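Local coordinates for DUF3845 domain-containing protein (Bacteroides thetaiotaomicron VPI-5482, PDB 3GF6) that is of unknown function but is a lipoprotein of a gut Bacteroides species, built almost wholly of beta strands and loops, at residues Leu54-Phe59 and Phe193-Gly198; Thr58-Leu63 and Lys82-Leu87; Asp91-Ser96 and Leu141-Pro146; Gly120-Ser125 and Asn203-Arg208. All coordinates share one frame; numbering follows the deposited sequence.

Contact 1 of 4, residues Leu54-Phe59 and Phe193-Gly198; sequences LGKLTF and FINLAG. With EDO (1,2-ethanediol), chain E.
Thr-58 and Asn-195 face each other as a non-hydrogen-bonded pair of antiparallel strands and join through their side chains. Thr-58 OG1 donates to Asn-195 OD1 at 2.6 Å, from above the plane of the amide carbonyl. Asn-195 CG lies anti to the backbone N (chi1 -176°), and the OD1 end comes up to the threonine. Its ND2 binds Asp-132 on strand 129-139, so both ends of the amide are held. The Lys-56 side chain crosses that of Asn-195 at about a right angle, with CG 3.5 Å from Asn-195 OD1, while its NZ binds the carbonyl of Tyr-89.

Backbone bonds come in reciprocal couples at Leu-57 with Leu-196 and at Phe-59 with Ile-194; Leu-196 N to Leu-57 O is 2.8 Å and nearly straight (171°). Gly-198 N reaches Gly-55 O at 3.0 Å from above the carbonyl plane. A side chain on Gly-55 would press against Gly-198 O and the preceding carbonyl.

Apolar groups fill the face bearing Leu-57, Phe-59, Ile-194 and Leu-196. Phe-59 CE1 is 3.6 Å from Ile-194 CD1, and Ile-194 CB makes an off-centre CH-pi contact with the ring. Leu-196 CD1 sits at the ring edge, in its plane, 3.7 Å from Phe-59 CE2. An alanine at Phe-59 would probably leave Ile-194 CD1 and Leu-196 CD1 without their common aromatic partner and open a gap between the sheets.

The strand pair is thus two-sided: the buried Thr-58 and Asn-195 bond to each other on one face, while hydrocarbon on the Phe-59 face meets Val-205 of the facing sheet.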
# COMPACT_ATOMS: atom_id res chain seq x y z
N LEU A 54 9.22 14.00 20.28
CA LEU A 54 7.80 13.75 20.31
C LEU A 54 7.13 14.28 19.05
O LEU A 54 7.53 15.31 18.48
CB LEU A 54 7.16 14.45 21.52
CG LEU A 54 7.77 14.11 22.87
CD1 LEU A 54 7.05 14.86 23.97
CD2 LEU A 54 7.72 12.60 23.11
N GLY A 55 6.07 13.60 18.68
CA GLY A 55 4.99 14.21 17.91
C GLY A 55 4.76 13.76 16.47
O GLY A 55 3.83 14.25 15.83
N LYS A 56 5.61 12.90 15.94
CA LYS A 56 5.48 12.48 14.54
C LYS A 56 5.95 11.05 14.31
O LYS A 56 7.02 10.67 14.78
CB LYS A 56 6.31 13.44 13.68
CG LYS A 56 6.15 13.31 12.19
CD LYS A 56 6.99 14.47 11.58
CE LYS A 56 7.45 14.25 10.17
NZ LYS A 56 8.55 15.29 9.91
N LEU A 57 5.14 10.29 13.58
CA LEU A 57 5.50 8.93 13.15
C LEU A 57 5.15 8.73 11.68
O LEU A 57 3.97 8.62 11.33
CB LEU A 57 4.79 7.91 14.03
CG LEU A 57 5.04 7.96 15.54
CD1 LEU A 57 3.96 7.11 16.24
CD2 LEU A 57 6.43 7.46 15.88
N THR A 58 6.18 8.63 10.85
CA THR A 58 6.03 8.42 9.39
C THR A 58 6.40 6.96 9.11
O THR A 58 7.52 6.52 9.45
CB THR A 58 6.89 9.36 8.61
OG1 THR A 58 6.67 10.71 9.08
CG2 THR A 58 6.55 9.22 7.12
N PHE A 59 5.48 6.20 8.50
CA PHE A 59 5.74 4.79 8.22
C PHE A 59 4.96 4.29 7.06
O PHE A 59 4.00 4.94 6.62
CB PHE A 59 5.51 3.89 9.46
CG PHE A 59 4.17 4.04 10.09
CD1 PHE A 59 3.05 3.36 9.61
CD2 PHE A 59 4.00 4.88 11.16
CE1 PHE A 59 1.79 3.57 10.23
CE2 PHE A 59 2.77 5.06 11.77
CZ PHE A 59 1.67 4.39 11.31
N PHE A 193 1.16 4.43 2.59
CA PHE A 193 2.06 5.45 3.13
C PHE A 193 1.28 6.30 4.14
O PHE A 193 0.15 6.74 3.83
CB PHE A 193 2.64 6.29 1.97
CG PHE A 193 3.56 5.51 1.07
CD1 PHE A 193 4.88 5.29 1.42
CD2 PHE A 193 3.14 5.05 -0.14
CE1 PHE A 193 5.70 4.53 0.65
CE2 PHE A 193 3.97 4.32 -0.95
CZ PHE A 193 5.29 4.10 -0.58
N ILE A 194 1.82 6.40 5.36
CA ILE A 194 1.12 7.00 6.50
C ILE A 194 2.01 8.00 7.24
O ILE A 194 3.22 7.82 7.34
CB ILE A 194 0.63 5.89 7.50
CG1 ILE A 194 -0.41 5.02 6.85
CG2 ILE A 194 0.02 6.53 8.82
CD1 ILE A 194 -0.52 3.61 7.51
N ASN A 195 1.40 9.05 7.79
CA ASN A 195 2.08 9.86 8.79
C ASN A 195 1.10 10.15 9.91
O ASN A 195 -0.04 10.48 9.65
CB ASN A 195 2.60 11.19 8.24
CG ASN A 195 3.40 11.97 9.29
OD1 ASN A 195 4.30 11.41 9.92
ND2 ASN A 195 3.02 13.24 9.54
N LEU A 196 1.52 9.96 11.15
CA LEU A 196 0.70 10.39 12.30
C LEU A 196 1.32 11.60 12.97
O LEU A 196 2.53 11.71 13.09
CB LEU A 196 0.60 9.28 13.35
CG LEU A 196 0.31 7.86 12.87
CD1 LEU A 196 0.38 6.83 14.04
CD2 LEU A 196 -1.02 7.77 12.14
N ALA A 197 0.46 12.50 13.43
CA ALA A 197 0.85 13.67 14.23
C ALA A 197 0.21 13.51 15.60
O ALA A 197 -0.92 13.05 15.71
CB ALA A 197 0.40 14.98 13.52
N GLY A 198 0.95 13.83 16.66
CA GLY A 198 0.48 13.58 18.01
C GLY A 198 1.34 14.25 19.08
O GLY A 198 2.12 15.16 18.80
C1 EDO E . 10.08 17.51 21.36
O1 EDO E . 10.30 16.20 21.79
C2 EDO E . 11.24 18.34 21.86
O2 EDO E . 12.12 18.53 20.76

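Contact 2 of 4, residues Thr58-Leu63 and Lys82-Leu87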
# COMPACT_ATOMS: atom_id res chain seq x y z
N THR A 58 6.18 8.63 10.85
CA THR A 58 6.03 8.42 9.39
C THR A 58 6.40 6.96 9.11
O THR A 58 7.52 6.52 9.45
CB THR A 58 6.89 9.36 8.61
OG1 THR A 58 6.67 10.71 9.08
CG2 THR A 58 6.55 9.22 7.12
N PHE A 59 5.48 6.20 8.50
CA PHE A 59 5.74 4.79 8.22
C PHE A 59 4.96 4.29 7.06
O PHE A 59 4.00 4.94 6.62
CB PHE A 59 5.51 3.89 9.46
CG PHE A 59 4.17 4.04 10.09
CD1 PHE A 59 3.05 3.36 9.61
CD2 PHE A 59 4.00 4.88 11.16
CE1 PHE A 59 1.79 3.57 10.23
CE2 PHE A 59 2.77 5.06 11.77
CZ PHE A 59 1.67 4.39 11.31
N MSE A 60 5.42 3.15 6.51
CA MSE A 60 4.72 2.57 5.41
C MSE A 60 4.41 1.10 5.69
O MSE A 60 4.99 0.47 6.58
CB MSE A 60 5.49 2.76 4.09
CG MSE A 60 6.75 2.06 4.08
SE MSE A 60 6.63 0.29 3.25
CE MSE A 60 8.58 0.26 3.23
N ILE A 61 3.44 0.61 4.92
CA ILE A 61 2.95 -0.76 5.08
C ILE A 61 3.23 -1.51 3.79
O ILE A 61 2.89 -1.06 2.66
CB ILE A 61 1.43 -0.81 5.37
CG1 ILE A 61 1.05 0.04 6.57
CG2 ILE A 61 0.96 -2.30 5.53
CD1 ILE A 61 1.76 -0.34 7.85
N ASP A 62 3.88 -2.66 3.93
CA ASP A 62 3.99 -3.63 2.81
C ASP A 62 2.70 -4.43 2.85
O ASP A 62 2.43 -5.13 3.83
CB ASP A 62 5.18 -4.58 2.97
CG ASP A 62 6.54 -3.91 2.71
OD1 ASP A 62 6.62 -2.74 2.31
OD2 ASP A 62 7.56 -4.56 2.95
N LEU A 63 1.90 -4.34 1.79
CA LEU A 63 0.56 -4.94 1.78
C LEU A 63 0.63 -6.37 1.27
O LEU A 63 1.13 -6.64 0.18
CB LEU A 63 -0.38 -4.13 0.90
CG LEU A 63 -0.77 -2.77 1.50
CD1 LEU A 63 -1.41 -1.97 0.35
CD2 LEU A 63 -1.69 -2.90 2.68
N LYS A 82 3.22 -5.67 7.00
CA LYS A 82 4.14 -5.22 8.01
C LYS A 82 4.42 -3.72 7.86
O LYS A 82 4.25 -3.14 6.79
CB LYS A 82 5.42 -6.03 7.94
CG LYS A 82 6.20 -5.77 6.73
CD LYS A 82 7.54 -6.55 6.76
CE LYS A 82 8.32 -6.27 5.51
NZ LYS A 82 9.62 -7.06 5.49
N LEU A 83 4.87 -3.13 8.94
CA LEU A 83 5.08 -1.69 9.08
C LEU A 83 6.57 -1.40 9.22
O LEU A 83 7.28 -2.03 10.04
CB LEU A 83 4.35 -1.25 10.35
CG LEU A 83 4.36 0.21 10.82
CD1 LEU A 83 3.14 0.49 11.68
CD2 LEU A 83 5.70 0.66 11.53
N THR A 84 7.01 -0.39 8.51
CA THR A 84 8.41 0.01 8.48
C THR A 84 8.48 1.50 8.69
O THR A 84 7.84 2.23 7.95
CB THR A 84 9.05 -0.32 7.09
OG1 THR A 84 9.00 -1.73 6.86
CG2 THR A 84 10.54 0.12 7.07
N MSE A 85 9.27 1.96 9.66
CA MSE A 85 9.51 3.38 9.83
C MSE A 85 10.31 4.04 8.70
O MSE A 85 11.18 3.41 8.08
CB MSE A 85 10.28 3.64 11.11
CG MSE A 85 9.61 3.13 12.39
SE MSE A 85 7.83 3.82 12.73
CE MSE A 85 8.27 5.73 12.81
N SER A 86 10.02 5.32 8.48
CA SER A 86 10.83 6.14 7.58
C SER A 86 12.20 6.34 8.17
O SER A 86 12.48 5.93 9.31
CB SER A 86 10.18 7.50 7.32
OG SER A 86 10.37 8.39 8.38
N LEU A 87 13.08 6.97 7.39
CA LEU A 87 14.49 7.06 7.79
C LEU A 87 14.71 7.88 9.07
O LEU A 87 15.65 7.61 9.85
CB LEU A 87 15.32 7.66 6.67
CG LEU A 87 15.69 6.71 5.54
CD1 LEU A 87 16.18 7.56 4.33
CD2 LEU A 87 16.74 5.74 5.98
O HOH W 1 10.47 -6.20 2.92
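Leu-83 CG stands anti to its backbone N (chi1 180°), which sets it beside the Phe-59 ring, whereas the Met-85 chain, a selenomethionine, bends at chi2 (-57°), which sets SE near Phe-59, and at chi3 (-59°), which turns CE to Thr-58 O, 3.5 Å away. Leu-83 CD1 lies over one face of the Phe-59 ring, 3.5 Å above its plane and displaced toward the rim, a CH-pi contact. Met-85 SE is oblique to that ring, 5.3 Å from its centroid, in a Met-aromatic contact. Next on the same face, Ile-61 CD1 packs on Leu-83 CB at 3.7 Å.

On the other face Met-60, also a selenomethionine, runs beside Thr-84, its CE against Thr-84 CB at 3.9 Å. Asp-62 and Lys-82 likewise lie side by side, but Asp-62 OD2 and Lys-82 NZ stay 4.1 Å apart, beyond a salt bridge. A water accepts from NZ and donates weakly to OD2.

Met-60 and Thr-84 exchange two backbone bonds, Asp-62 N binds Lys-82 O, and Ser-86 N reaches Thr-58 O at 2.9 Å. Ser-86 OG is engaged by Tyr-48 and Asp-91.

Chemically the pair grades from apolar packing around the buried Phe-59 ring to a water-linked charge pair at the exposed Lys-82, where attraction between the charges is probably moderated by water.

Contact 3 of 4, residues Asp91-Ser96 and Leu141-Pro146; sequences DGNYPS and LFQPYP
Segments 91-96 and 141-146, which touch through Tyr-94, Phe-142 and Gln-143, are irregular loops whose backbones stay apart, the CA atoms of Asn-93 and Gln-143 being separated by 8.1 Å; Gln-143 takes a left-handed conformation (phi 44°, psi 49°). Contact is made mainly by side chains. Those of Tyr-94 and Phe-142 cross at about a right angle; their rings meet obliquely, planes 74° apart and centroids 5.9 Å apart. Phe-142 CE1 comes within 3.8 Å of Tyr-94 CD2, which lies at the Phe-142 ring edge, in its plane. The extended side chain of Gln-143 also crosses Tyr-94 and brings its amide to the CD2 and CE2 edge of that ring, close to the carbonyl of Gly-92.

A water joins the loops where the chains part: it donates to Gln-143 O at 2.6 Å and weakly to Asn-93 OD1, an atom whose stronger partner is Tyr-8 OH. The 91-96 loop is braced internally by Asp-91 OD1, which accepts from Asn-93 N at 2.8 Å on the anti side of the carboxylate.

Beneath, the Tyr-94 hydroxyl probably hydrogen-bonds to Phe-59 O, and its ring rests on Thr-58, Met-60 and Phe-193. An alanine at Tyr-94 would probably leave Phe-142 and Gln-143 without the ring they flank and open a gap above strand 56-62.

Phe-142 packs on Met-60 and meets Phe-193 edge-to-face; with Tyr-94 this lays both loops on the sheet face opposite the one that carries Phe-59. The bond accepted by Asp-91 OD1 makes an Asx turn in a loop packed against a beta sheet.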
# COMPACT_ATOMS: atom_id res chain seq x y z
N ASP A 91 12.86 12.83 7.97
CA ASP A 91 13.11 12.21 6.67
C ASP A 91 12.06 11.17 6.33
O ASP A 91 12.07 10.06 6.88
CB ASP A 91 14.50 11.58 6.63
CG ASP A 91 14.93 11.19 5.23
OD1 ASP A 91 14.06 11.03 4.34
OD2 ASP A 91 16.19 11.05 5.03
N GLY A 92 11.15 11.55 5.42
CA GLY A 92 10.07 10.68 5.01
C GLY A 92 10.47 9.65 3.97
O GLY A 92 9.67 8.84 3.56
N ASN A 93 11.73 9.65 3.55
CA ASN A 93 12.20 8.56 2.68
C ASN A 93 12.37 7.25 3.45
O ASN A 93 12.39 7.24 4.68
CB ASN A 93 13.53 8.93 2.03
CG ASN A 93 13.39 9.99 0.96
OD1 ASN A 93 12.59 9.85 0.01
ND2 ASN A 93 14.18 11.05 1.08
N TYR A 94 12.45 6.15 2.70
CA TYR A 94 12.62 4.82 3.26
C TYR A 94 13.98 4.26 2.86
O TYR A 94 14.52 4.59 1.81
CB TYR A 94 11.43 3.90 2.84
CG TYR A 94 10.16 4.35 3.56
CD1 TYR A 94 9.88 3.91 4.84
CD2 TYR A 94 9.35 5.35 3.02
CE1 TYR A 94 8.77 4.40 5.55
CE2 TYR A 94 8.26 5.85 3.70
CZ TYR A 94 7.97 5.38 4.98
OH TYR A 94 6.89 5.90 5.63
N PRO A 95 14.57 3.43 3.72
CA PRO A 95 15.82 2.78 3.35
C PRO A 95 15.66 1.94 2.09
O PRO A 95 14.61 1.32 1.88
CB PRO A 95 16.13 1.87 4.56
CG PRO A 95 14.94 1.83 5.36
CD PRO A 95 14.06 2.98 5.01
N SER A 96 16.69 1.91 1.26
CA SER A 96 16.66 1.14 0.00
C SER A 96 16.25 -0.33 0.19
O SER A 96 15.46 -0.90 -0.59
CB SER A 96 18.01 1.23 -0.71
OG SER A 96 19.03 0.58 0.03
N LEU A 141 7.14 2.61 -9.33
CA LEU A 141 8.20 3.23 -8.52
C LEU A 141 7.76 3.21 -7.06
O LEU A 141 6.56 3.15 -6.79
CB LEU A 141 8.43 4.68 -8.95
CG LEU A 141 8.90 4.84 -10.40
CD1 LEU A 141 8.94 6.31 -10.77
CD2 LEU A 141 10.29 4.16 -10.60
N PHE A 142 8.72 3.28 -6.15
CA PHE A 142 8.46 3.38 -4.72
C PHE A 142 8.41 4.84 -4.28
O PHE A 142 9.36 5.58 -4.46
CB PHE A 142 9.54 2.60 -3.92
CG PHE A 142 9.24 2.52 -2.47
CD1 PHE A 142 9.55 3.55 -1.61
CD2 PHE A 142 8.52 1.41 -1.96
CE1 PHE A 142 9.19 3.49 -0.25
CE2 PHE A 142 8.18 1.33 -0.60
CZ PHE A 142 8.52 2.37 0.25
N GLN A 143 7.28 5.23 -3.68
CA GLN A 143 7.03 6.58 -3.18
C GLN A 143 7.45 7.73 -4.14
O GLN A 143 8.09 8.67 -3.72
CB GLN A 143 7.63 6.78 -1.78
CG GLN A 143 6.87 7.81 -0.93
CD GLN A 143 7.46 8.08 0.42
OE1 GLN A 143 8.66 7.86 0.68
NE2 GLN A 143 6.64 8.55 1.30
N PRO A 144 7.05 7.65 -5.44
CA PRO A 144 7.33 8.80 -6.29
C PRO A 144 6.51 9.99 -5.82
O PRO A 144 5.35 9.83 -5.45
CB PRO A 144 6.84 8.34 -7.67
CG PRO A 144 5.71 7.36 -7.35
CD PRO A 144 6.23 6.63 -6.13
N TYR A 145 7.09 11.19 -5.83
CA TYR A 145 6.40 12.33 -5.24
C TYR A 145 6.59 13.60 -6.06
O TYR A 145 7.71 13.95 -6.43
CB TYR A 145 6.88 12.59 -3.82
CG TYR A 145 5.94 13.50 -3.09
CD1 TYR A 145 6.13 14.88 -3.04
CD2 TYR A 145 4.81 12.98 -2.49
CE1 TYR A 145 5.23 15.72 -2.36
CE2 TYR A 145 3.90 13.82 -1.82
CZ TYR A 145 4.12 15.18 -1.77
OH TYR A 145 3.22 15.98 -1.10
N PRO A 146 5.49 14.32 -6.32
CA PRO A 146 4.09 14.04 -5.97
C PRO A 146 3.52 12.98 -6.92
O PRO A 146 3.78 13.03 -8.12
CB PRO A 146 3.40 15.39 -6.14
CG PRO A 146 4.45 16.36 -6.57
CD PRO A 146 5.62 15.60 -7.03
O HOH W 2 10.16 9.61 -2.45

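Contact 4 of 4, residues Gly120-Ser125 and Asn203-Arg208. With EDO (1,2-ethanediol), chain F.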
# COMPACT_ATOMS: atom_id res chain seq x y z
N GLY A 120 -10.29 -3.05 4.90
CA GLY A 120 -9.76 -3.11 6.25
C GLY A 120 -9.82 -1.80 7.01
O GLY A 120 -10.62 -0.95 6.70
N GLU A 121 -8.99 -1.68 8.03
CA GLU A 121 -9.01 -0.48 8.88
C GLU A 121 -7.68 -0.19 9.52
O GLU A 121 -7.01 -1.09 10.04
CB GLU A 121 -10.10 -0.59 9.96
CG GLU A 121 -10.32 0.69 10.74
CD GLU A 121 -11.33 0.55 11.84
OE1 GLU A 121 -11.98 -0.51 11.94
OE2 GLU A 121 -11.47 1.51 12.63
N LEU A 122 -7.27 1.08 9.44
CA LEU A 122 -6.14 1.60 10.19
C LEU A 122 -6.66 2.23 11.48
O LEU A 122 -7.59 3.02 11.44
CB LEU A 122 -5.39 2.66 9.37
CG LEU A 122 -4.19 3.36 10.02
CD1 LEU A 122 -3.02 2.41 10.31
CD2 LEU A 122 -3.75 4.52 9.12
N LEU A 123 -6.07 1.83 12.60
CA LEU A 123 -6.37 2.42 13.91
C LEU A 123 -5.12 2.79 14.69
O LEU A 123 -4.30 1.91 15.01
CB LEU A 123 -7.15 1.43 14.81
CG LEU A 123 -8.39 0.76 14.23
CD1 LEU A 123 -7.98 -0.51 13.47
CD2 LEU A 123 -9.47 0.46 15.35
N VAL A 124 -5.01 4.08 15.07
CA VAL A 124 -4.09 4.48 16.15
C VAL A 124 -4.65 4.11 17.50
O VAL A 124 -5.87 3.97 17.65
CB VAL A 124 -3.78 6.01 16.18
CG1 VAL A 124 -3.58 6.53 14.82
CG2 VAL A 124 -4.89 6.79 16.89
N SER A 125 -3.77 3.96 18.50
CA SER A 125 -4.23 3.56 19.83
C SER A 125 -4.38 4.80 20.67
O SER A 125 -3.58 5.73 20.56
CB SER A 125 -3.26 2.57 20.50
OG SER A 125 -3.24 1.36 19.76
N ASN A 203 3.47 4.98 19.21
CA ASN A 203 2.08 4.57 19.23
C ASN A 203 1.92 3.13 18.82
O ASN A 203 2.62 2.64 17.94
CB ASN A 203 1.20 5.41 18.32
CG ASN A 203 -0.29 5.18 18.61
OD1 ASN A 203 -1.04 4.77 17.70
ND2 ASN A 203 -0.70 5.36 19.90
N ARG A 204 0.94 2.47 19.43
CA ARG A 204 0.61 1.12 19.04
C ARG A 204 -0.31 1.22 17.86
O ARG A 204 -1.45 1.63 18.00
CB ARG A 204 -0.08 0.43 20.19
CG ARG A 204 -0.48 -0.99 19.90
CD ARG A 204 -1.54 -1.45 20.82
NE ARG A 204 -1.97 -2.80 20.51
CZ ARG A 204 -2.87 -3.45 21.24
NH1 ARG A 204 -3.41 -2.90 22.33
NH2 ARG A 204 -3.23 -4.67 20.89
N VAL A 205 0.17 0.83 16.68
CA VAL A 205 -0.60 0.96 15.45
C VAL A 205 -1.21 -0.39 15.05
O VAL A 205 -0.52 -1.44 15.03
CB VAL A 205 0.28 1.48 14.28
CG1 VAL A 205 -0.51 1.56 12.97
CG2 VAL A 205 0.89 2.87 14.63
N ARG A 206 -2.50 -0.38 14.72
CA ARG A 206 -3.16 -1.60 14.24
C ARG A 206 -3.68 -1.41 12.84
O ARG A 206 -4.16 -0.33 12.49
CB ARG A 206 -4.29 -2.00 15.21
CG ARG A 206 -3.75 -2.72 16.44
CD ARG A 206 -4.79 -3.22 17.34
NE ARG A 206 -5.61 -2.14 17.84
CZ ARG A 206 -6.80 -2.30 18.42
NH1 ARG A 206 -7.34 -3.51 18.60
NH2 ARG A 206 -7.46 -1.22 18.82
N LEU A 207 -3.51 -2.44 12.00
CA LEU A 207 -4.04 -2.42 10.66
C LEU A 207 -4.76 -3.74 10.48
O LEU A 207 -4.09 -4.80 10.38
CB LEU A 207 -2.95 -2.23 9.58
CG LEU A 207 -3.45 -2.15 8.12
CD1 LEU A 207 -4.23 -0.81 7.96
CD2 LEU A 207 -2.35 -2.26 7.09
N ARG A 208 -6.08 -3.69 10.43
CA ARG A 208 -6.89 -4.88 10.04
C ARG A 208 -6.98 -5.01 8.53
O ARG A 208 -7.31 -4.05 7.83
CB ARG A 208 -8.27 -4.85 10.65
CG ARG A 208 -9.07 -6.13 10.35
CD ARG A 208 -10.44 -6.13 10.96
NE ARG A 208 -11.29 -5.07 10.45
CZ ARG A 208 -11.63 -3.95 11.10
NH1 ARG A 208 -11.17 -3.68 12.32
NH2 ARG A 208 -12.44 -3.08 10.50
C1 EDO F . -9.71 -3.56 16.03
O1 EDO F . -10.88 -3.06 15.35
C2 EDO F . -8.79 -4.22 15.01
O2 EDO F . -9.53 -5.12 14.16
O HOH W 3 -13.06 -2.05 14.00
O HOH W 4 -4.55 0.76 17.64
O HOH W 5 -7.22 1.55 18.84
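The antiparallel pairing of strands 112-123 and 203-219 within one sheet brings Glu-121 opposite Arg-208 and Leu-123 opposite Arg-206, each a hydrogen-bonded pair with two backbone bonds. Glu-121 and Arg-208 add a salt bridge: Glu-121 OE1 receives Arg-208 NH2 at 3.0 Å on its anti lone pair, with a weaker bond from NH1, and the carboxylate and guanidinium planes stand 82° apart. The Arg-208 chain is bent at chi3 (62°), which sets NE, and Glu-121 CB lies over one face of the guanidinium. Arg-208 NE pairs with Asp-210, so the cation is held by two acids. A 1,2-ethanediol, probably from the crystallisation liquor, takes a bond from Arg-208 NH1 to its O2 at 2.9 Å, and its C1 lies over a face of the Arg-206 guanidinium.

Water at the edge of that guanidinium links Arg-206 NE to Leu-123 O and Ser-125 OG; another joins Arg-206 NH2 to Val-124 O.

At Ser-125 the Asn-203 amide bridges the segments. Its OD1 accepts from Ser-125 N at 3.0 Å, in the carbonyl plane on a lone pair, while ND2 donates to Ser-125 O at 3.0 Å. Ser-125 OG donates to Arg-204 O.

On the reverse face Leu-122 CD1 packs on Val-205 CG1 at 3.8 Å, and Leu-122 CB on Leu-207 CD1 at 3.9 Å. At Gly-120 a side chain would clash with Arg-208 O.

One face polar and hydrated, the other packed on Ile-194 and Leu-196 of the facing sheet, is as expected for a sheet of a beta sandwich, consistent with membership of the C1q/TNF clan.

From the N terminus, residues 54-63 open contacts 1 and 2 together, sharing Thr-58 and Phe-59. Contact 2 closes first, at 82-87, after a loop of 18 residues. Contact 3 then opens at 91-96 and closes at 141-146, nested within the long loop that contact 1 closes at 193-198. Contact 4 opens at 120-125, before contact 3 has closed, and closes at 203-208, beyond contact 1, so it crosses both. Contacts 1 and 2 lie on opposite flanks of strand 56-62 in one sheet; contact 4 belongs to the facing sheet and meets them through Val-205, Leu-122 and Leu-207. Contact 3 lays loops over the other side, about 11 Å from contact 4 at the nearest atoms.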